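Local coordinates for EGF family domain-containing protein (Toxoplasma gondii, PDB 4Z80), which binds a peptide of the partner protein TgRON2L1 and, as a divergent AMA-family antigen, probably acts at the moving junction during host-cell invasion, at residues W355-V358 / C364-M367; C381-F386 / S450-S455; Y403-F408 / S431-C436. One frame throughout, in Å; residues are numbered along the deposited sequence.

Contact 1: residues W355-V358 / C364-M367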
ATOM      1  N   TRP A 355      24.313   8.472  12.486  1.00 11.90           N
ATOM      2  CA  TRP A 355      24.783   7.517  11.476  1.00 11.52           C
ATOM      3  C   TRP A 355      26.291   7.587  11.276  1.00 14.25           C
ATOM      4  O   TRP A 355      26.851   8.676  11.174  1.00 14.43           O
ATOM      5  CB  TRP A 355      24.119   7.768  10.115  1.00  9.47           C
ATOM      6  CG  TRP A 355      22.626   7.675  10.111  1.00 11.72           C
ATOM      7  CD1 TRP A 355      21.740   8.707  10.000  1.00 11.98           C
ATOM      8  CD2 TRP A 355      21.840   6.481  10.207  1.00 12.27           C
ATOM      9  NE1 TRP A 355      20.456   8.234  10.030  1.00 11.95           N
ATOM     10  CE2 TRP A 355      20.487   6.869  10.151  1.00 12.33           C
ATOM     11  CE3 TRP A 355      22.151   5.125  10.331  1.00 11.58           C
ATOM     12  CZ2 TRP A 355      19.444   5.952  10.234  1.00 10.66           C
ATOM     13  CZ3 TRP A 355      21.119   4.215  10.410  1.00 13.19           C
ATOM     14  CH2 TRP A 355      19.780   4.630  10.363  1.00 12.42           C
ATOM     15  N   GLY A 356      26.935   6.430  11.172  1.00 12.90           N
ATOM     16  CA  GLY A 356      28.363   6.390  10.906  1.00 14.53           C
ATOM     17  C   GLY A 356      28.811   5.203  10.080  1.00 11.85           C
ATOM     18  O   GLY A 356      28.005   4.364   9.662  1.00 12.67           O
ATOM     19  N   VAL A 357      30.118   5.149   9.836  1.00 14.19           N
ATOM     20  CA  VAL A 357      30.761   3.998   9.206  1.00 14.79           C
ATOM     21  C   VAL A 357      31.913   3.563  10.113  1.00 16.23           C
ATOM     22  O   VAL A 357      32.404   4.352  10.909  1.00 17.39           O
ATOM     23  CB  VAL A 357      31.273   4.318   7.783  1.00 16.37           C
ATOM     24  CG1 VAL A 357      30.097   4.635   6.855  1.00 16.57           C
ATOM     25  CG2 VAL A 357      32.279   5.465   7.809  1.00 19.65           C
ATOM     26  N   VAL A 358      32.327   2.307  10.009  1.00 17.94           N
ATOM     27  CA  VAL A 358      33.331   1.786  10.924  1.00 18.22           C
ATOM     28  C   VAL A 358      34.682   2.429  10.626  1.00 19.52           C
ATOM     29  O   VAL A 358      35.036   2.655   9.468  1.00 23.22           O
ATOM     30  CB  VAL A 358      33.432   0.251  10.838  1.00 21.42           C
ATOM     31  CG1 VAL A 358      34.586  -0.271  11.688  1.00 21.13           C
ATOM     32  CG2 VAL A 358      32.127  -0.392  11.302  1.00 19.70           C
ATOM     33  N   CYS A 364      33.579   4.178  15.355  1.00 18.60           N
ATOM     34  CA  CYS A 364      32.610   4.647  14.381  1.00 18.44           C
ATOM     35  C   CYS A 364      32.914   6.112  14.111  1.00 18.49           C
ATOM     36  O   CYS A 364      33.169   6.871  15.039  1.00 18.89           O
ATOM     37  CB  CYS A 364      31.181   4.456  14.906  1.00 18.71           C
ATOM     38  SG  CYS A 364      29.853   4.684  13.683  1.00 19.90           S
ATOM     39  N   LYS A 365      32.930   6.500  12.841  1.00 16.61           N
ATOM     40  CA  LYS A 365      33.043   7.907  12.488  1.00 21.16           C
ATOM     41  C   LYS A 365      31.784   8.335  11.741  1.00 16.91           C
ATOM     42  O   LYS A 365      31.181   7.534  11.021  1.00 16.02           O
ATOM     43  CB  LYS A 365      34.300   8.165  11.649  1.00 20.88           C
ATOM     44  CG  LYS A 365      34.366   7.387  10.350  1.00 22.16           C
ATOM     45  CD  LYS A 365      35.662   7.681   9.593  1.00 25.83           C
ATOM     46  CE  LYS A 365      35.745   6.880   8.310  1.00 28.99           C
ATOM     47  NZ  LYS A 365      37.041   7.106   7.602  1.00 41.37           N
ATOM     48  N   PRO A 366      31.365   9.592  11.936  1.00 17.08           N
ATOM     49  CA  PRO A 366      30.135  10.011  11.267  1.00 17.17           C
ATOM     50  C   PRO A 366      30.297   9.966   9.765  1.00 19.57           C
ATOM     51  O   PRO A 366      31.399  10.153   9.231  1.00 18.17           O
ATOM     52  CB  PRO A 366      29.915  11.439  11.776  1.00 17.24           C
ATOM     53  CG  PRO A 366      31.238  11.884  12.279  1.00 26.03           C
ATOM     54  CD  PRO A 366      31.917  10.657  12.789  1.00 19.97           C
ATOM     55  N   MET A 367      29.199   9.689   9.083  1.00 18.13           N
ATOM     56  CA  MET A 367      29.207   9.689   7.637  1.00 18.20           C
ATOM     57  C   MET A 367      29.432  11.123   7.164  1.00 15.97           C
ATOM     58  O   MET A 367      29.255  12.071   7.931  1.00 17.16           O
ATOM     59  CB  MET A 367      27.897   9.114   7.095  1.00 17.64           C
ATOM     60  CG  MET A 367      27.569   7.716   7.635  1.00 18.86           C
ATOM     61  SD  MET A 367      26.531   6.713   6.551  1.00 20.68           S
ATOM     62  CE  MET A 367      25.000   7.628   6.572  1.00 18.33           C
TER
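Residues 355-358 and 364-367 run antiparallel, with Val357 and Lys365 as the hydrogen-bonded pair and Gly356-Pro366 and Val358-Cys364 as the non-hydrogen-bonded pairs; the axes of the two short strands come to 4.4 Å, and their N-to-C directions make an angle of 134°, well short of strictly antiparallel. The two bonds of the central pair, Val357 N to Lys365 O and Lys365 N to Val357 O, are both 2.9 Å. A weak third, Met367 N to Trp355 O, extends the ladder past the end of the outer strand. Val357 and Lys365 share one face of the sheet: CG2 of Val357 lies against CG and CE of the lysine, 3.8 Å from CE. Lys365 has CG between its backbone N and carbonyl carbon (chi1 59°), and from there the chain runs on fully extended past the valine branch. These strands form a beta hairpin at one edge of a three-stranded sheet, whose other edge, strand 436-440, is tied across the central strand by the Cys364-Cys436 disulfide. Cys364 SG passes close to the backbone, 3.6 Å from Gly356 CA, where glycine presents no side chain. Met367 comes from the opposite side of that residue, its CG also 3.6 Å from Gly356 CA, and crosses Val357 at about a right angle. A bend at chi3 (-66°) carries its CE to within 3.7 Å of Trp355 CB. The indole itself leads away from the hairpin, meeting the rings of Trp405 and Phe19 edge-to-face.

Contact 2: residues C381-F386 / S450-S455. With SO4 (sulfate ion), chain H.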
ATOM      1  N   CYS A 381      13.128  17.411   9.641  1.00 13.47           N
ATOM      2  CA  CYS A 381      14.254  16.622   9.167  1.00 13.31           C
ATOM      3  C   CYS A 381      13.789  15.322   8.521  1.00 13.12           C
ATOM      4  O   CYS A 381      14.193  14.986   7.409  1.00 12.41           O
ATOM      5  CB  CYS A 381      15.195  16.322  10.331  1.00 15.48           C
ATOM      6  SG  CYS A 381      16.718  15.505   9.904  1.00 19.19           S
ATOM      7  N   GLY A 382      12.923  14.591   9.214  1.00 12.41           N
ATOM      8  CA  GLY A 382      12.413  13.349   8.674  1.00 12.18           C
ATOM      9  C   GLY A 382      11.556  13.558   7.435  1.00 11.91           C
ATOM     10  O   GLY A 382      11.616  12.770   6.490  1.00 12.45           O
ATOM     11  N   GLN A 383      10.741  14.608   7.443  1.00 12.10           N
ATOM     12  CA  GLN A 383       9.889  14.925   6.299  1.00 11.49           C
ATOM     13  C   GLN A 383      10.713  15.266   5.067  1.00 12.26           C
ATOM     14  O   GLN A 383      10.473  14.739   3.978  1.00 13.66           O
ATOM     15  CB  GLN A 383       8.964  16.099   6.622  1.00 12.98           C
ATOM     16  CG  GLN A 383       7.876  15.775   7.624  1.00 14.38           C
ATOM     17  CD  GLN A 383       7.114  17.008   8.068  1.00 18.47           C
ATOM     18  OE1 GLN A 383       7.698  18.065   8.298  1.00 21.24           O
ATOM     19  NE2 GLN A 383       5.803  16.882   8.176  1.00 15.25           N
ATOM     20  N   ARG A 384      11.676  16.163   5.227  1.00 12.61           N
ATOM     21  CA  ARG A 384      12.481  16.552   4.076  1.00 12.44           C
ATOM     22  C   ARG A 384      13.353  15.396   3.594  1.00 12.14           C
ATOM     23  O   ARG A 384      13.557  15.244   2.398  1.00 12.24           O
ATOM     24  CB  ARG A 384      13.343  17.779   4.382  1.00 14.01           C
ATOM     25  CG  ARG A 384      12.572  19.105   4.395  1.00 19.03           C
ATOM     26  CD  ARG A 384      11.737  19.383   3.109  1.00 18.34           C
ATOM     27  NE  ARG A 384      12.537  19.677   1.918  1.00 18.66           N
ATOM     28  CZ  ARG A 384      12.024  19.945   0.718  1.00 15.86           C
ATOM     29  NH1 ARG A 384      12.813  20.222  -0.310  1.00 16.78           N
ATOM     30  NH2 ARG A 384      10.712  19.935   0.537  1.00 16.78           N
ATOM     31  N   LEU A 385      13.869  14.575   4.505  1.00 10.26           N
ATOM     32  CA  LEU A 385      14.596  13.381   4.082  1.00 10.69           C
ATOM     33  C   LEU A 385      13.747  12.527   3.125  1.00 10.56           C
ATOM     34  O   LEU A 385      14.198  12.132   2.055  1.00 10.69           O
ATOM     35  CB  LEU A 385      15.017  12.549   5.297  1.00 10.43           C
ATOM     36  CG  LEU A 385      15.685  11.210   4.976  1.00  9.78           C
ATOM     37  CD1 LEU A 385      16.982  11.413   4.196  1.00 11.80           C
ATOM     38  CD2 LEU A 385      15.946  10.437   6.260  1.00 12.11           C
ATOM     39  N   PHE A 386      12.508  12.264   3.523  1.00 11.78           N
ATOM     40  CA  PHE A 386      11.556  11.514   2.709  1.00  9.85           C
ATOM     41  C   PHE A 386      11.371  12.159   1.332  1.00  9.63           C
ATOM     42  O   PHE A 386      11.423  11.476   0.301  1.00 11.16           O
ATOM     43  CB  PHE A 386      10.227  11.429   3.479  1.00 10.45           C
ATOM     44  CG  PHE A 386       9.102  10.733   2.755  1.00  9.16           C
ATOM     45  CD1 PHE A 386       9.259   9.469   2.212  1.00  9.20           C
ATOM     46  CD2 PHE A 386       7.854  11.338   2.683  1.00 10.83           C
ATOM     47  CE1 PHE A 386       8.203   8.839   1.591  1.00 10.93           C
ATOM     48  CE2 PHE A 386       6.794  10.710   2.060  1.00  9.06           C
ATOM     49  CZ  PHE A 386       6.970   9.462   1.508  1.00 10.82           C
ATOM     50  N   SER A 450      11.309   5.704   7.582  1.00 10.90           N
ATOM     51  CA  SER A 450      10.900   5.869   8.988  1.00 10.54           C
ATOM     52  C   SER A 450       9.686   6.779   9.135  1.00 11.39           C
ATOM     53  O   SER A 450       9.479   7.695   8.333  1.00 12.13           O
ATOM     54  CB  SER A 450      12.034   6.477   9.824  1.00 10.72           C
ATOM     55  OG  SER A 450      13.263   5.803   9.663  1.00 13.10           O
ATOM     56  N   ALA A 451       8.897   6.556  10.183  1.00 11.93           N
ATOM     57  CA  ALA A 451       7.954   7.578  10.628  1.00 10.83           C
ATOM     58  C   ALA A 451       8.743   8.808  11.111  1.00 11.28           C
ATOM     59  O   ALA A 451       9.942   8.707  11.408  1.00 13.62           O
ATOM     60  CB  ALA A 451       7.049   7.042  11.721  1.00 11.80           C
ATOM     61  N   VAL A 452       8.080   9.960  11.190  1.00 12.23           N
ATOM     62  CA  VAL A 452       8.786  11.213  11.474  1.00 11.54           C
ATOM     63  C   VAL A 452       8.453  11.862  12.813  1.00 15.22           C
ATOM     64  O   VAL A 452       8.867  12.982  13.059  1.00 16.28           O
ATOM     65  CB  VAL A 452       8.539  12.268  10.357  1.00 12.00           C
ATOM     66  CG1 VAL A 452       8.971  11.716   9.009  1.00 14.17           C
ATOM     67  CG2 VAL A 452       7.084  12.719  10.303  1.00 11.42           C
ATOM     68  N   ASP A 453       7.732  11.162  13.688  1.00 13.11           N
ATOM     69  CA  ASP A 453       7.441  11.682  15.024  1.00 14.93           C
ATOM     70  C   ASP A 453       8.630  11.451  15.956  1.00 15.18           C
ATOM     71  O   ASP A 453       8.926  10.318  16.308  1.00 14.37           O
ATOM     72  CB  ASP A 453       6.192  11.010  15.591  1.00 13.97           C
ATOM     73  CG  ASP A 453       5.717  11.642  16.894  1.00 17.75           C
ATOM     74  OD1 ASP A 453       6.415  12.523  17.448  1.00 15.63           O
ATOM     75  OD2 ASP A 453       4.632  11.245  17.364  1.00 19.51           O
ATOM     76  N   PRO A 454       9.326  12.525  16.364  1.00 13.52           N
ATOM     77  CA  PRO A 454      10.471  12.282  17.244  1.00 12.64           C
ATOM     78  C   PRO A 454      10.064  11.727  18.611  1.00 13.96           C
ATOM     79  O   PRO A 454      10.903  11.124  19.282  1.00 13.25           O
ATOM     80  CB  PRO A 454      11.108  13.673  17.378  1.00 14.91           C
ATOM     81  CG  PRO A 454      10.026  14.627  17.069  1.00 18.61           C
ATOM     82  CD  PRO A 454       9.158  13.958  16.051  1.00 14.70           C
ATOM     83  N   SER A 455       8.803  11.896  19.000  1.00 13.71           N
ATOM     84  CA  SER A 455       8.377  11.507  20.343  0.65 14.60           C
ATOM     85  C   SER A 455       8.204   9.995  20.493  1.00 17.65           C
ATOM     86  O   SER A 455       8.080   9.495  21.615  1.00 18.11           O
ATOM     87  CB  SER A 455       7.074  12.219  20.722  0.65 16.86           C
ATOM     88  OG  SER A 455       5.951  11.676  20.047  0.65 18.13           O
TER
HETATM   89  S   SO4 H 604       8.059  21.685   2.453  1.00 20.88           S
HETATM   90  O1  SO4 H 604       7.957  21.888   1.002  1.00 23.28           O
HETATM   91  O2  SO4 H 604       8.649  20.381   2.739  1.00 28.14           O
HETATM   92  O3  SO4 H 604       6.729  21.826   3.042  1.00 28.22           O
HETATM   93  O4  SO4 H 604       8.937  22.703   3.033  1.00 26.53           O
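Val452 drives one methyl branch against the backbone of Gly382: CG1 stands 3.5 Å from Gly382 C and 3.7 Å from Gln383 N. Because Gly382 has no side chain, the valine can reach the helix backbone itself. With chi1 at -57°, CG1 lies beside the valine's own backbone N, while CG2 takes the second approach and touches CG of Gln383 at 4.1 Å, the two side chains crossing at about a right angle. Nothing polar bridges the two segments, and the joint surface is small, 116 Å². Beyond CG the Gln383 chain is extended, and its NE2 is bound by the carbonyl oxygen of Lys322, whose NZ in turn bonds to Ser450 O. Lys322 thus links helix and loop from a third part of the chain. The helix, residues 378-387, packs on an antiparallel sheet as expected of a PAN domain: Cys381 is joined by a disulfide to Cys427 of strand 424-430, and Leu385 lies on Ala406, Phe429 and Phe446. The loop 450-455, which follows the edge strand 443-447, meets this helix through Val452. Around that tight point the contact becomes loose. Arg384 takes no part in it; bends at chi2 and chi3 turn its guanidinium to a sulfate ion, probably from the crystallisation liquor, whose O2 lies at the edge of the group, near its plane, and accepts a hydrogen bond from NH2 of Arg384 (3.1 Å). On the loop side, beyond Val452, the chain closes on itself in an Asx turn: Asp453 OD1 accepts from Ser455 N at 2.9 Å, the donor arriving from above the carboxylate plane.

Contact 3: residues Y403-F408 / S431-C436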
ATOM      1  N   TYR A 403      19.061  10.768  -0.847  1.00 11.60           N
ATOM      2  CA  TYR A 403      19.298  10.768   0.599  1.00 10.42           C
ATOM      3  C   TYR A 403      18.346   9.790   1.281  1.00 10.85           C
ATOM      4  O   TYR A 403      17.132   9.947   1.171  1.00 11.77           O
ATOM      5  CB  TYR A 403      19.078  12.158   1.209  1.00 11.74           C
ATOM      6  CG  TYR A 403      19.798  13.323   0.556  1.00 11.73           C
ATOM      7  CD1 TYR A 403      20.984  13.147  -0.147  1.00 14.30           C
ATOM      8  CD2 TYR A 403      19.281  14.604   0.669  1.00 12.30           C
ATOM      9  CE1 TYR A 403      21.627  14.237  -0.738  1.00 13.27           C
ATOM     10  CE2 TYR A 403      19.917  15.685   0.103  1.00 13.35           C
ATOM     11  CZ  TYR A 403      21.077  15.498  -0.595  1.00 11.71           C
ATOM     12  OH  TYR A 403      21.665  16.612  -1.168  1.00 15.25           O
ATOM     13  N   HIS A 404      18.882   8.811   2.008  1.00 10.98           N
ATOM     14  CA  HIS A 404      18.026   7.855   2.722  1.00 10.91           C
ATOM     15  C   HIS A 404      18.256   7.827   4.218  1.00  9.50           C
ATOM     16  O   HIS A 404      17.537   7.123   4.930  1.00 10.88           O
ATOM     17  CB  HIS A 404      18.212   6.453   2.158  1.00  9.20           C
ATOM     18  CG  HIS A 404      17.718   6.338   0.757  1.00 10.05           C
ATOM     19  ND1 HIS A 404      16.381   6.452   0.437  1.00 11.75           N
ATOM     20  CD2 HIS A 404      18.381   6.218  -0.415  1.00 11.21           C
ATOM     21  CE1 HIS A 404      16.240   6.362  -0.874  1.00 10.89           C
ATOM     22  NE2 HIS A 404      17.439   6.226  -1.414  1.00 11.52           N
ATOM     23  N   TRP A 405      19.231   8.598   4.688  1.00 10.32           N
ATOM     24  CA  TRP A 405      19.599   8.655   6.098  1.00 10.57           C
ATOM     25  C   TRP A 405      19.847  10.101   6.456  1.00 12.40           C
ATOM     26  O   TRP A 405      20.489  10.823   5.687  1.00 11.82           O
ATOM     27  CB  TRP A 405      20.857   7.817   6.375  1.00 10.12           C
ATOM     28  CG  TRP A 405      20.779   6.444   5.796  1.00 11.76           C
ATOM     29  CD1 TRP A 405      20.309   5.315   6.409  1.00 10.95           C
ATOM     30  CD2 TRP A 405      21.146   6.051   4.465  1.00 10.98           C
ATOM     31  NE1 TRP A 405      20.370   4.245   5.546  1.00 12.39           N
ATOM     32  CE2 TRP A 405      20.876   4.673   4.345  1.00 12.99           C
ATOM     33  CE3 TRP A 405      21.677   6.732   3.363  1.00  9.55           C
ATOM     34  CZ2 TRP A 405      21.132   3.962   3.178  1.00 11.25           C
ATOM     35  CZ3 TRP A 405      21.923   6.027   2.210  1.00 12.24           C
ATOM     36  CH2 TRP A 405      21.645   4.662   2.113  1.00 11.86           C
ATOM     37  N   ALA A 406      19.339  10.522   7.613  1.00 10.80           N
ATOM     38  CA  ALA A 406      19.640  11.838   8.144  1.00 11.91           C
ATOM     39  C   ALA A 406      19.929  11.761   9.631  1.00 12.33           C
ATOM     40  O   ALA A 406      19.341  10.942  10.347  1.00 10.75           O
ATOM     41  CB  ALA A 406      18.497  12.800   7.892  1.00 12.16           C
ATOM     42  N   THR A 407      20.824  12.627  10.090  1.00 11.40           N
ATOM     43  CA  THR A 407      21.094  12.806  11.512  1.00  9.83           C
ATOM     44  C   THR A 407      20.652  14.195  11.875  1.00 11.87           C
ATOM     45  O   THR A 407      21.117  15.173  11.274  1.00 13.38           O
ATOM     46  CB  THR A 407      22.592  12.641  11.858  1.00 10.95           C
ATOM     47  OG1 THR A 407      23.015  11.300  11.588  1.00 12.87           O
ATOM     48  CG2 THR A 407      22.874  12.981  13.331  1.00 13.80           C
ATOM     49  N   PHE A 408      19.744  14.276  12.839  1.00 11.05           N
ATOM     50  CA  PHE A 408      19.311  15.541  13.397  1.00 11.85           C
ATOM     51  C   PHE A 408      20.129  15.845  14.636  1.00 13.85           C
ATOM     52  O   PHE A 408      20.264  14.997  15.511  1.00 14.14           O
ATOM     53  CB  PHE A 408      17.828  15.505  13.738  1.00 12.83           C
ATOM     54  CG  PHE A 408      17.323  16.765  14.369  1.00 14.44           C
ATOM     55  CD1 PHE A 408      17.036  17.870  13.590  1.00 17.57           C
ATOM     56  CD2 PHE A 408      17.112  16.840  15.738  1.00 14.48           C
ATOM     57  CE1 PHE A 408      16.565  19.036  14.158  1.00 15.87           C
ATOM     58  CE2 PHE A 408      16.633  18.005  16.314  1.00 16.40           C
ATOM     59  CZ  PHE A 408      16.356  19.103  15.525  1.00 14.85           C
ATOM     60  N   SER A 431      23.927  10.012   1.632  1.00 12.05           N
ATOM     61  CA  SER A 431      23.660   9.005   0.609  1.00 12.65           C
ATOM     62  C   SER A 431      24.575   7.783   0.749  1.00 13.86           C
ATOM     63  O   SER A 431      24.582   6.909  -0.121  1.00 14.86           O
ATOM     64  CB  SER A 431      23.810   9.608  -0.788  1.00 14.91           C
ATOM     65  OG  SER A 431      25.139  10.038  -1.011  1.00 16.61           O
ATOM     66  N   THR A 432      25.317   7.728   1.857  1.00 15.56           N
ATOM     67  CA  THR A 432      26.237   6.634   2.175  1.00 15.73           C
ATOM     68  C   THR A 432      25.531   5.581   3.019  1.00 14.72           C
ATOM     69  O   THR A 432      24.802   5.933   3.938  1.00 15.22           O
ATOM     70  CB  THR A 432      27.462   7.139   2.957  1.00 20.17           C
ATOM     71  OG1 THR A 432      28.139   8.160   2.209  1.00 21.36           O
ATOM     72  CG2 THR A 432      28.434   5.995   3.256  1.00 21.29           C
ATOM     73  N   VAL A 433      25.754   4.305   2.713  1.00 13.74           N
ATOM     74  CA  VAL A 433      25.172   3.213   3.491  1.00 13.76           C
ATOM     75  C   VAL A 433      25.845   3.149   4.864  1.00 14.49           C
ATOM     76  O   VAL A 433      27.068   3.029   4.945  1.00 14.60           O
ATOM     77  CB  VAL A 433      25.330   1.873   2.761  1.00 14.01           C
ATOM     78  CG1 VAL A 433      24.894   0.697   3.638  1.00 16.12           C
ATOM     79  CG2 VAL A 433      24.533   1.889   1.476  1.00 14.99           C
ATOM     80  N   PRO A 434      25.053   3.211   5.950  1.00 12.32           N
ATOM     81  CA  PRO A 434      25.661   3.218   7.287  1.00 13.34           C
ATOM     82  C   PRO A 434      26.102   1.837   7.780  1.00 12.46           C
ATOM     83  O   PRO A 434      25.514   0.823   7.400  1.00 14.20           O
ATOM     84  CB  PRO A 434      24.541   3.767   8.168  1.00 13.02           C
ATOM     85  CG  PRO A 434      23.291   3.300   7.505  1.00 13.27           C
ATOM     86  CD  PRO A 434      23.586   3.369   6.013  1.00 12.43           C
ATOM     87  N   GLU A 435      27.120   1.819   8.638  1.00 13.00           N
ATOM     88  CA  GLU A 435      27.686   0.570   9.150  1.00 14.39           C
ATOM     89  C   GLU A 435      27.661   0.512  10.673  1.00 14.26           C
ATOM     90  O   GLU A 435      27.897  -0.539  11.256  1.00 14.96           O
ATOM     91  CB  GLU A 435      29.126   0.397   8.677  1.00 14.44           C
ATOM     92  CG  GLU A 435      29.294   0.435   7.175  1.00 17.32           C
ATOM     93  CD  GLU A 435      30.745   0.610   6.758  1.00 20.60           C
ATOM     94  OE1 GLU A 435      31.625   0.701   7.643  1.00 19.56           O
ATOM     95  OE2 GLU A 435      31.005   0.677   5.538  1.00 24.81           O
ATOM     96  N   CYS A 436      27.428   1.654  11.306  1.00 14.48           N
ATOM     97  CA  CYS A 436      27.413   1.741  12.757  1.00 14.31           C
ATOM     98  C   CYS A 436      26.734   3.019  13.213  1.00 16.15           C
ATOM     99  O   CYS A 436      26.380   3.873  12.401  1.00 15.03           O
ATOM    100  CB  CYS A 436      28.837   1.676  13.327  1.00 17.84           C
ATOM    101  SG  CYS A 436      30.004   2.915  12.638  1.00 19.95           S
TER
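Trp405 meets the loop 431-434 with one face of its indole. The CH-pi contact comes from Pro434, whose CD lies 3.6 Å from the centroid of the five-membered ring and 22° off the ring normal; the two side chains cross at about a right angle, and the proline CG reaches towards NE1 and CD1. Backbone atoms also lie over that face. Thr432 O stands over the six-membered ring near its rim, 3.3 Å from CE3, and Val433 CA also lies above the plane, while Ser431 CA meets the ring at its edge. Apolar side-chain contact is slight: Val433 CG2 approaches CH2 at 4.1 Å. On the opposite face sits CB of the preceding residue, His404, so both faces have contacts. Trp405 places CG beside its backbone N (chi1 -49°), which swings the ring from strand 405-410 out to the loop leading to strand 436-440. Polar bonding goes elsewhere: the indole NE1 donates to Phe19 O, and Ser431 OG pairs with Arg370. No hydrogen bond joins the two segments, so the link between strand 405-410 and the loop leading into the three-stranded sheet rests on dispersion and on the C-H groups of Pro434 CD, probably polarised by the adjoining nitrogen, against the electron-rich indole; the Thr432 carbonyl oxygen over the same face probably adds little favourable electrostatics.

How the contacts relate
Contacts 1 and 3 adjoin, their centres about 9 Å apart: the Cys364 SG-Cys436 SG bond of 2.1 Å connects them covalently, and Glu435 N lies 2.9 Å from Gly356 O, where Glu435 and Cys436 together facing Gly356 make a classic beta bulge. Contact 2 lies about 13 Å from contact 3, centre to centre, and reaches it through Leu385, with CD1 3.4 Å from Tyr403 O. Contacts 1 and 2 do not touch, their nearest atoms being about 6 Å apart; segment 403-408 lies between them: Leu385 packs on it, and its Thr407 OG1 hydrogen-bonds to Trp355 N of the hairpin. The second protein chain of the assembly touches none of the three.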